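Local coordinates for protein methanogen homoaconitase large subunit (Methanocaldococcus jannaschii, PDB 4KP2) that forms the cluster-binding large subunit of a hydro-lyase that converts (R)-homocitrate through cis-homoaconitate to homoisocitrate using a [4Fe-4S] cofactor, at residues M159-I162 and Y163-E167. Sequence-based numbering, arbitrary orientation.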
loop_
_atom_site.group_PDB
_atom_site.type_symbol
_atom_site.label_atom_id
_atom_site.label_comp_id
_atom_site.label_asym_id
_atom_site.label_seq_id
_atom_site.Cartn_x
_atom_site.Cartn_y
_atom_site.Cartn_z
ATOM N N MET A 159 25.610 -10.508 11.719
ATOM C CA MET A 159 24.611 -11.418 11.173
ATOM C C MET A 159 25.232 -12.414 10.201
ATOM O O MET A 159 24.766 -13.545 10.079
ATOM C CB MET A 159 23.479 -10.640 10.495
ATOM C CG MET A 159 22.461 -10.035 11.459
ATOM S SD MET A 159 21.275 -11.231 12.106
ATOM C CE MET A 159 22.088 -11.779 13.610
ATOM N N ALA A 160 26.284 -11.985 9.511
ATOM C CA ALA A 160 27.008 -12.862 8.599
ATOM C C ALA A 160 27.806 -13.895 9.384
ATOM O O ALA A 160 27.879 -15.063 9.002
ATOM C CB ALA A 160 27.926 -12.051 7.701
ATOM N N TYR A 161 28.407 -13.447 10.482
ATOM C CA TYR A 161 29.175 -14.315 11.366
ATOM C C TYR A 161 28.285 -15.411 11.940
ATOM O O TYR A 161 28.654 -16.585 11.959
ATOM C CB TYR A 161 29.788 -13.489 12.500
ATOM C CG TYR A 161 30.656 -14.279 13.454
ATOM C CD1 TYR A 161 32.008 -14.466 13.200
ATOM C CD2 TYR A 161 30.126 -14.825 14.617
ATOM C CE1 TYR A 161 32.805 -15.183 14.072
ATOM C CE2 TYR A 161 30.915 -15.544 15.493
ATOM C CZ TYR A 161 32.253 -15.719 15.216
ATOM O OH TYR A 161 33.042 -16.433 16.087
ATOM N N ILE A 162 27.106 -15.012 12.404
ATOM C CA ILE A 162 26.142 -15.944 12.974
ATOM C C ILE A 162 25.595 -16.891 11.907
ATOM O O ILE A 162 25.405 -18.081 12.159
ATOM C CB ILE A 162 24.989 -15.189 13.666
ATOM C CG1 ILE A 162 25.508 -14.476 14.916
ATOM C CG2 ILE A 162 23.857 -16.137 14.028
ATOM C CD1 ILE A 162 24.451 -13.715 15.673
ATOM N N TYR A 163 25.360 -16.358 10.713
ATOM C CA TYR A 163 24.881 -17.163 9.593
ATOM C C TYR A 163 25.864 -18.267 9.217
ATOM O O TYR A 163 25.471 -19.297 8.673
ATOM C CB TYR A 163 24.611 -16.283 8.370
ATOM C CG TYR A 163 23.232 -15.663 8.339
ATOM C CD1 TYR A 163 22.250 -16.061 9.238
ATOM C CD2 TYR A 163 22.909 -14.691 7.402
ATOM C CE1 TYR A 163 20.988 -15.500 9.209
ATOM C CE2 TYR A 163 21.649 -14.125 7.364
ATOM C CZ TYR A 163 20.692 -14.534 8.271
ATOM O OH TYR A 163 19.434 -13.977 8.241
ATOM N N ALA A 164 27.140 -18.050 9.512
ATOM C CA ALA A 164 28.186 -18.976 9.091
ATOM C C ALA A 164 28.566 -19.996 10.161
ATOM O O ALA A 164 28.867 -21.148 9.847
ATOM C CB ALA A 164 29.412 -18.206 8.639
ATOM N N THR A 165 28.553 -19.574 11.420
ATOM C CA THR A 165 29.003 -20.430 12.512
ATOM C C THR A 165 27.857 -20.913 13.396
ATOM O O THR A 165 27.951 -21.963 14.032
ATOM C CB THR A 165 30.045 -19.715 13.395
ATOM O OG1 THR A 165 29.457 -18.550 13.989
ATOM C CG2 THR A 165 31.253 -19.303 12.568
ATOM N N GLY A 166 26.778 -20.140 13.439
ATOM C CA GLY A 166 25.643 -20.468 14.282
ATOM C C GLY A 166 25.901 -20.109 15.730
ATOM O O GLY A 166 25.145 -20.483 16.627
ATOM N N GLU A 167 26.987 -19.379 15.953
ATOM C CA GLU A 167 27.384 -18.965 17.291
ATOM C C GLU A 167 27.760 -17.492 17.281
ATOM O O GLU A 167 28.090 -16.936 16.236
ATOM C CB GLU A 167 28.574 -19.796 17.773
ATOM C CG GLU A 167 28.294 -21.286 17.886
ATOM C CD GLU A 167 29.560 -22.106 18.048
ATOM O OE1 GLU A 167 30.648 -21.589 17.716
ATOM O OE2 GLU A 167 29.466 -23.264 18.504
#
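Y161 O accepts three hydrogen bonds, from A164 N, T165 N and T165 OG1, where helix 156-165 ends. T165 N lies 3.0 Å from Y161 O, the i+4 helical bond, with its donor tilted only 18° from the carbonyl plane. T165 OG1 donates to the same Y161 O over 2.9 Å, standing well above that plane, and A164 N adds a third bond at 3.2 Å. The hydroxyl reaches the carbonyl because chi1 of T165 (62°) sets OG1 between its own backbone N and carbonyl carbon.

Two further backbone bonds bracket this cluster: Y163 N to M159 O, and G166 N to I162 O at 2.8 Å. G166 has left helical angles with positive phi, so the chain turns out of the helix here. In addition, T165 OG1 accepts from E167 N at 3.3 Å, which makes an ST turn where the helix passes through G166 into strand 167-180. The helix packs its A160 and A164 methyls on helix 57-67 beside the parallel sheet containing strands 49-53 and 133-136.

Aromatic contacts form the last group. The Y161 side chain, with CG anti to the backbone N, extends along the turn and presents one ring face to T165 OG1, 3.7 Å from Y161 CE2; its own hydroxyl bonds W169 NE1. On the inner side, M159 SD sits above the Y163 ring, 5.5 Å from its centroid and 25° off the normal, a distant Met-aromatic contact. Y163 OH is hydrogen-bonded to T52 OG1, and F102 meets its ring.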